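Local coordinates for aldehyde dehydrogenase (PDB 4H7N), which probably oxidises aldehydes to carboxylic acids with NAD+ as the electron acceptor, as a member of the aldehyde dehydrogenase family, at residues 240-245 / 396-401; 251-256 / 418-423. One frame throughout, in Å; residues are numbered along the deposited sequence.

Contact 1 of 2, residues 240-245 / 396-401; sequences IVLESA and VFAGSE
Parallel strands 237-241 and 393-397 lie side by side in the seven-stranded sheet of what is, by analogy with the family, the catalytic domain, and this contact joins their C-terminal ends and the turn and the loop that follow. Ile240 pairs with Val396 and Val241 with Phe397. The backbone N of Phe397 bonds to Ile240 O at 2.8 Å, and Leu242 N to Phe397 O at 2.9 Å, both nearly along the C=O axis, so the carbonyls are spent on the neighbouring strand rather than left bare in a buried sheet. Beta-branched Ile240 and Val396 suit the extended backbone and share the face covered by helix 401-408. Val241 and Phe397 take the other face, where the large phenyl ring can span to helix 247-259; Val241 CG2 approaches Phe397 CD1 at 4.2 Å, the side chains crossing at a slant. CG of Phe397 stands beside its backbone N (chi1 -65°), and the ring edge at CD1 meets Ile240 O in plane.

Beyond the strands, a type I turn folds residues 242-245 back beside Ala398 and Gly399. Leu242 CD1 comes within 3.7 Å of Ala398 CB, an apolar contact, while Ala245 CB lies 3.9 Å from Phe397 CB. Gly399, lacking a side chain, lets Ser244 come up against its backbone. Small and polar, Ser244 holds OG between its backbone N and carbonyl carbon (chi1 64°); this oxygen also bonds to Glu403 OE1 and accepts the N-H of Gly399, with Gly399 N to Ser244 OG 2.7 Å and 150° at the hydrogen.

Contact 2 of 2, residues 251-256 / 418-423; sequences TSAILW and INDAAL
Ala421 and Ala253 carry this buried contact, in which the loop after strand 415-418 packs against helix 247-259, one of the helices covering the sheet. Asn419 turns the chain out of the strand in a left-handed backbone conformation, one that asparagine tolerates well. Asp420 follows, its CB directed away from the helix, yet the carboxylate returns: Asp420 OD1 lies 3.7 Å from Ala253 CB. The same oxygen accepts the N-H of the next residue, with Ala421 N to Asp420 OD1 2.7 Å. That bond reaches the anti side of the carboxylate, 20° out of its plane, and ties the acid to its own loop.

CB of Ala421 is directed toward the helix. It sits 3.7 Å from Ala253 O and 4.2 Å from Ala253 CB, and CG1 of Ile254 is farther off, at 4.5 Å. Two methyls facing each other let the backbones come close, with 5.5 Å between the CA atoms of Ala253 and Ala421. Ala422, also left-handed in its backbone, brings Ala422 CB to 4.0 Å from Trp256 CZ3. CG of Trp256 stands anti to its backbone N (chi1 -179°), and the far end of the indole comes nearer the loop, its edge meeting Ala422 O in plane. Trp470, Trp471 and Phe472 of the second subunit also meet this indole.

No hydrogen bond links the two segments, so their fit rests on small methyls, a carbonyl oxygen at the indole edge and the oblique approach of Ala422 CB. The polar carboxylate is instead engaged within its loop, although Asp468 of the second subunit brings a like charge near, which probably raises the affinity of the pair for a proton.

Overall arrangement
The centres of contacts 1 and 2 lie about 12 Å apart, on the same side of the chain's centre. Along the chain their segments alternate: strand 237-241 leads into helix 247-259, and more than 130 residues later strand 393-397 is followed by helix 401-408 and strand 415-418. The contacts touch directly where Asn419 meets the end of strand 393-397, with probable hydrogen bonds from Ala398 N to Asn419 OD1 and from Asn419 N to Val396 O, both 2.8 Å. Contact 1 thus joins strands within the sheet, and contact 2 fixes a covering helix to the loop leaving its edge strand, where the second subunit continues the sheet.

Contact 1 of 2, residues 240-245 / 396-401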
ATOM      1  N   ILE A 240      23.736  18.589  -0.834  1.00 25.72           N
ATOM      2  CA  ILE A 240      24.101  19.643  -1.766  1.00 26.58           C
ATOM      3  C   ILE A 240      24.355  20.883  -0.903  1.00 27.28           C
ATOM      4  O   ILE A 240      23.482  21.301  -0.083  1.00 26.85           O
ATOM      5  CB  ILE A 240      22.957  19.948  -2.765  1.00 26.44           C
ATOM      6  CG1 ILE A 240      22.702  18.752  -3.693  1.00 27.48           C
ATOM      7  CG2 ILE A 240      23.326  21.112  -3.666  1.00 27.40           C
ATOM      8  CD1 ILE A 240      21.468  18.923  -4.591  1.00 28.73           C
ATOM      9  N   VAL A 241      25.525  21.467  -1.107  1.00 27.48           N
ATOM     10  CA  VAL A 241      25.960  22.696  -0.401  1.00 27.21           C
ATOM     11  C   VAL A 241      26.126  23.801  -1.437  1.00 28.96           C
ATOM     12  O   VAL A 241      27.069  23.783  -2.256  1.00 28.90           O
ATOM     13  CB  VAL A 241      27.290  22.477   0.344  1.00 28.07           C
ATOM     14  CG1 VAL A 241      27.670  23.730   1.119  1.00 29.56           C
ATOM     15  CG2 VAL A 241      27.157  21.317   1.316  1.00 27.06           C
ATOM     16  N   LEU A 242      25.162  24.725  -1.455  1.00 29.15           N
ATOM     17  CA  LEU A 242      25.211  25.869  -2.354  1.00 31.19           C
ATOM     18  C   LEU A 242      26.168  26.923  -1.850  1.00 33.09           C
ATOM     19  O   LEU A 242      26.549  26.966  -0.650  1.00 30.79           O
ATOM     20  CB  LEU A 242      23.799  26.470  -2.532  1.00 31.58           C
ATOM     21  CG  LEU A 242      22.733  25.455  -2.985  1.00 32.62           C
ATOM     22  CD1 LEU A 242      21.376  26.141  -3.000  1.00 34.40           C
ATOM     23  CD2 LEU A 242      23.067  24.862  -4.354  1.00 31.76           C
ATOM     24  N   GLU A 243      26.502  27.813  -2.787  1.00 34.75           N
ATOM     25  CA  GLU A 243      27.524  28.825  -2.599  1.00 36.45           C
ATOM     26  C   GLU A 243      27.239  29.720  -1.393  1.00 35.03           C
ATOM     27  O   GLU A 243      28.169  30.097  -0.702  1.00 34.78           O
ATOM     28  CB  GLU A 243      27.548  29.669  -3.881  1.00 41.52           C
ATOM     29  CG  GLU A 243      28.698  30.616  -4.006  1.00 46.83           C
ATOM     30  CD  GLU A 243      28.842  31.065  -5.460  1.00 53.24           C
ATOM     31  OE1 GLU A 243      27.860  31.605  -6.031  1.00 57.61           O
ATOM     32  OE2 GLU A 243      29.912  30.828  -6.043  1.00 54.04           O
ATOM     33  N   SER A 244      25.960  30.061  -1.171  1.00 32.98           N
ATOM     34  CA  SER A 244      25.511  30.900  -0.054  1.00 34.01           C
ATOM     35  C   SER A 244      25.436  30.190   1.320  1.00 33.25           C
ATOM     36  O   SER A 244      25.046  30.808   2.318  1.00 32.13           O
ATOM     37  CB  SER A 244      24.114  31.454  -0.367  1.00 34.40           C
ATOM     38  OG  SER A 244      23.143  30.422  -0.468  1.00 30.57           O
ATOM     39  N   ALA A 245      25.761  28.900   1.372  1.00 31.01           N
ATOM     40  CA  ALA A 245      25.528  28.122   2.621  1.00 31.13           C
ATOM     41  C   ALA A 245      26.321  28.628   3.816  1.00 31.12           C
ATOM     42  O   ALA A 245      27.362  29.214   3.645  1.00 32.73           O
ATOM     43  CB  ALA A 245      25.874  26.650   2.409  1.00 29.90           C
ATOM     44  N   VAL A 396      19.922  19.832   1.636  1.00 23.24           N
ATOM     45  CA  VAL A 396      20.361  20.993   0.875  1.00 23.59           C
ATOM     46  C   VAL A 396      20.646  22.121   1.833  1.00 24.40           C
ATOM     47  O   VAL A 396      19.813  22.415   2.692  1.00 26.91           O
ATOM     48  CB  VAL A 396      19.252  21.480  -0.096  1.00 24.08           C
ATOM     49  CG1 VAL A 396      19.760  22.640  -0.930  1.00 25.26           C
ATOM     50  CG2 VAL A 396      18.805  20.332  -1.024  1.00 24.71           C
ATOM     51  N   PHE A 397      21.785  22.783   1.638  1.00 24.85           N
ATOM     52  CA  PHE A 397      22.240  23.886   2.446  1.00 26.08           C
ATOM     53  C   PHE A 397      22.386  25.109   1.582  1.00 27.07           C
ATOM     54  O   PHE A 397      22.999  25.083   0.496  1.00 28.20           O
ATOM     55  CB  PHE A 397      23.599  23.614   3.088  1.00 25.91           C
ATOM     56  CG  PHE A 397      23.602  22.494   4.067  1.00 25.59           C
ATOM     57  CD1 PHE A 397      23.682  21.187   3.631  1.00 24.78           C
ATOM     58  CD2 PHE A 397      23.532  22.747   5.435  1.00 26.90           C
ATOM     59  CE1 PHE A 397      23.665  20.147   4.523  1.00 23.78           C
ATOM     60  CE2 PHE A 397      23.546  21.706   6.345  1.00 26.03           C
ATOM     61  CZ  PHE A 397      23.623  20.407   5.877  1.00 26.21           C
ATOM     62  N   ALA A 398      21.829  26.198   2.074  1.00 28.11           N
ATOM     63  CA  ALA A 398      22.022  27.473   1.454  1.00 30.05           C
ATOM     64  C   ALA A 398      21.913  28.611   2.471  1.00 31.21           C
ATOM     65  O   ALA A 398      21.686  28.402   3.681  1.00 30.65           O
ATOM     66  CB  ALA A 398      21.015  27.658   0.319  1.00 31.29           C
ATOM     67  N   GLY A 399      22.046  29.819   1.932  1.00 31.92           N
ATOM     68  CA  GLY A 399      22.010  31.053   2.695  1.00 33.35           C
ATOM     69  C   GLY A 399      20.630  31.383   3.164  1.00 33.70           C
ATOM     70  O   GLY A 399      20.485  32.229   4.003  1.00 33.24           O
ATOM     71  N   SER A 400      19.605  30.729   2.633  1.00 33.01           N
ATOM     72  CA  SER A 400      18.252  30.994   3.076  1.00 35.69           C
ATOM     73  C   SER A 400      17.435  29.753   2.848  1.00 34.68           C
ATOM     74  O   SER A 400      17.780  28.957   1.995  1.00 32.60           O
ATOM     75  CB  SER A 400      17.647  32.171   2.285  1.00 37.26           C
ATOM     76  OG  SER A 400      17.323  31.735   0.953  1.00 38.20           O
ATOM     77  N   GLU A 401      16.338  29.602   3.578  1.00 37.26           N
ATOM     78  CA  GLU A 401      15.510  28.451   3.376  1.00 39.19           C
ATOM     79  C   GLU A 401      14.896  28.456   1.969  1.00 38.90           C
ATOM     80  O   GLU A 401      14.811  27.410   1.347  1.00 34.76           O
ATOM     81  CB  GLU A 401      14.470  28.269   4.488  1.00 42.27           C
ATOM     82  CG  GLU A 401      13.175  29.034   4.313  1.00 48.16           C
ATOM     83  CD  GLU A 401      12.144  28.774   5.419  1.00 51.18           C
ATOM     84  OE1 GLU A 401      12.519  28.699   6.612  1.00 47.05           O
ATOM     85  OE2 GLU A 401      10.940  28.696   5.076  1.00 54.17           O
TER

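Contact 2 of 2, residues 251-256 / 418-423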
ATOM      1  N   THR A 251      29.302  21.841   7.552  1.00 25.95           N
ATOM      2  CA  THR A 251      30.346  20.844   7.771  1.00 25.05           C
ATOM      3  C   THR A 251      30.047  20.041   9.041  1.00 26.13           C
ATOM      4  O   THR A 251      30.252  18.829   9.039  1.00 26.39           O
ATOM      5  CB  THR A 251      31.769  21.437   7.790  1.00 26.20           C
ATOM      6  OG1 THR A 251      31.829  22.481   8.761  1.00 27.64           O
ATOM      7  CG2 THR A 251      32.169  21.955   6.421  1.00 26.74           C
ATOM      8  N   SER A 252      29.564  20.663  10.117  1.00 25.41           N
ATOM      9  CA  SER A 252      29.201  19.871  11.291  1.00 25.30           C
ATOM     10  C   SER A 252      28.001  18.927  10.979  1.00 25.49           C
ATOM     11  O   SER A 252      27.978  17.776  11.412  1.00 25.35           O
ATOM     12  CB  SER A 252      28.865  20.758  12.508  1.00 26.84           C
ATOM     13  OG  SER A 252      29.976  21.533  12.966  1.00 27.88           O
ATOM     14  N   ALA A 253      26.997  19.417  10.253  1.00 24.68           N
ATOM     15  CA  ALA A 253      25.804  18.627  10.008  1.00 24.93           C
ATOM     16  C   ALA A 253      26.121  17.413   9.114  1.00 25.15           C
ATOM     17  O   ALA A 253      25.639  16.313   9.370  1.00 23.49           O
ATOM     18  CB  ALA A 253      24.740  19.469   9.354  1.00 26.27           C
ATOM     19  N   ILE A 254      26.913  17.654   8.071  1.00 24.29           N
ATOM     20  CA  ILE A 254      27.241  16.609   7.083  1.00 25.55           C
ATOM     21  C   ILE A 254      28.180  15.573   7.716  1.00 25.44           C
ATOM     22  O   ILE A 254      28.018  14.368   7.511  1.00 24.14           O
ATOM     23  CB  ILE A 254      27.810  17.223   5.806  1.00 24.70           C
ATOM     24  CG1 ILE A 254      26.651  17.885   5.039  1.00 24.98           C
ATOM     25  CG2 ILE A 254      28.561  16.195   4.968  1.00 25.60           C
ATOM     26  CD1 ILE A 254      27.057  18.879   3.999  1.00 25.19           C
ATOM     27  N   LEU A 255      29.095  16.027   8.565  1.00 26.73           N
ATOM     28  CA  LEU A 255      29.943  15.066   9.271  1.00 26.75           C
ATOM     29  C   LEU A 255      29.104  14.131  10.132  1.00 25.66           C
ATOM     30  O   LEU A 255      29.271  12.895  10.104  1.00 26.53           O
ATOM     31  CB  LEU A 255      31.000  15.808  10.094  1.00 27.29           C
ATOM     32  CG  LEU A 255      31.824  14.893  10.987  1.00 28.00           C
ATOM     33  CD1 LEU A 255      32.645  13.941  10.130  1.00 27.67           C
ATOM     34  CD2 LEU A 255      32.649  15.710  11.956  1.00 28.65           C
ATOM     35  N   TRP A 256      28.191  14.694  10.909  1.00 26.58           N
ATOM     36  CA  TRP A 256      27.328  13.897  11.786  1.00 25.97           C
ATOM     37  C   TRP A 256      26.457  12.950  10.953  1.00 26.56           C
ATOM     38  O   TRP A 256      26.376  11.751  11.193  1.00 26.19           O
ATOM     39  CB  TRP A 256      26.484  14.784  12.704  1.00 28.18           C
ATOM     40  CG  TRP A 256      25.639  13.959  13.606  1.00 28.42           C
ATOM     41  CD1 TRP A 256      26.034  13.332  14.767  1.00 29.21           C
ATOM     42  CD2 TRP A 256      24.288  13.585  13.386  1.00 27.10           C
ATOM     43  NE1 TRP A 256      24.985  12.614  15.295  1.00 28.11           N
ATOM     44  CE2 TRP A 256      23.902  12.748  14.468  1.00 26.17           C
ATOM     45  CE3 TRP A 256      23.345  13.913  12.409  1.00 28.01           C
ATOM     46  CZ2 TRP A 256      22.625  12.204  14.570  1.00 29.02           C
ATOM     47  CZ3 TRP A 256      22.079  13.354  12.497  1.00 28.99           C
ATOM     48  CH2 TRP A 256      21.726  12.503  13.571  1.00 28.34           C
ATOM     49  N   ILE A 418      16.773  20.673   5.255  1.00 23.60           N
ATOM     50  CA  ILE A 418      17.030  21.962   4.725  1.00 24.52           C
ATOM     51  C   ILE A 418      17.880  22.756   5.737  1.00 25.58           C
ATOM     52  O   ILE A 418      17.452  22.993   6.881  1.00 26.48           O
ATOM     53  CB  ILE A 418      15.706  22.739   4.460  1.00 25.30           C
ATOM     54  CG1 ILE A 418      14.783  21.961   3.494  1.00 25.06           C
ATOM     55  CG2 ILE A 418      16.055  24.081   3.890  1.00 25.97           C
ATOM     56  CD1 ILE A 418      15.323  21.807   2.076  1.00 24.79           C
ATOM     57  N   ASN A 419      19.105  23.079   5.325  1.00 25.65           N
ATOM     58  CA  ASN A 419      20.113  23.723   6.204  1.00 27.42           C
ATOM     59  C   ASN A 419      20.496  22.871   7.383  1.00 25.58           C
ATOM     60  O   ASN A 419      21.007  23.353   8.357  1.00 26.49           O
ATOM     61  CB  ASN A 419      19.659  25.126   6.579  1.00 28.58           C
ATOM     62  CG  ASN A 419      19.682  26.016   5.371  1.00 30.95           C
ATOM     63  OD1 ASN A 419      20.457  25.762   4.464  1.00 30.57           O
ATOM     64  ND2 ASN A 419      18.835  27.026   5.326  1.00 32.48           N
ATOM     65  N   ASP A 420      20.289  21.575   7.205  1.00 25.24           N
ATOM     66  CA  ASP A 420      20.684  20.533   8.131  1.00 26.06           C
ATOM     67  C   ASP A 420      20.784  19.219   7.362  1.00 25.81           C
ATOM     68  O   ASP A 420      20.475  19.180   6.154  1.00 25.48           O
ATOM     69  CB  ASP A 420      19.648  20.426   9.227  1.00 27.58           C
ATOM     70  CG  ASP A 420      20.228  19.978  10.536  1.00 29.24           C
ATOM     71  OD1 ASP A 420      21.237  19.205  10.530  1.00 31.22           O
ATOM     72  OD2 ASP A 420      19.641  20.381  11.575  1.00 32.05           O
ATOM     73  N   ALA A 421      21.245  18.146   8.024  1.00 26.21           N
ATOM     74  CA  ALA A 421      21.361  16.849   7.350  1.00 25.87           C
ATOM     75  C   ALA A 421      20.870  15.736   8.229  1.00 26.72           C
ATOM     76  O   ALA A 421      21.026  15.786   9.459  1.00 25.95           O
ATOM     77  CB  ALA A 421      22.808  16.564   6.930  1.00 25.87           C
ATOM     78  N   ALA A 422      20.274  14.727   7.579  1.00 25.10           N
ATOM     79  CA  ALA A 422      19.789  13.517   8.214  1.00 26.37           C
ATOM     80  C   ALA A 422      18.782  13.721   9.315  1.00 26.24           C
ATOM     81  O   ALA A 422      18.787  12.974  10.301  1.00 27.28           O
ATOM     82  CB  ALA A 422      20.983  12.705   8.749  1.00 28.33           C
ATOM     83  N   LEU A 423      17.918  14.719   9.176  1.00 26.63           N
ATOM     84  CA  LEU A 423      17.008  15.036  10.281  1.00 28.04           C
ATOM     85  C   LEU A 423      16.057  13.931  10.564  1.00 28.29           C
ATOM     86  O   LEU A 423      15.675  13.755  11.743  1.00 28.69           O
ATOM     87  CB  LEU A 423      16.269  16.358  10.066  1.00 28.27           C
ATOM     88  CG  LEU A 423      17.166  17.554  10.297  1.00 28.99           C
ATOM     89  CD1 LEU A 423      16.532  18.812   9.770  1.00 30.46           C
ATOM     90  CD2 LEU A 423      17.497  17.689  11.788  1.00 31.51           C
TER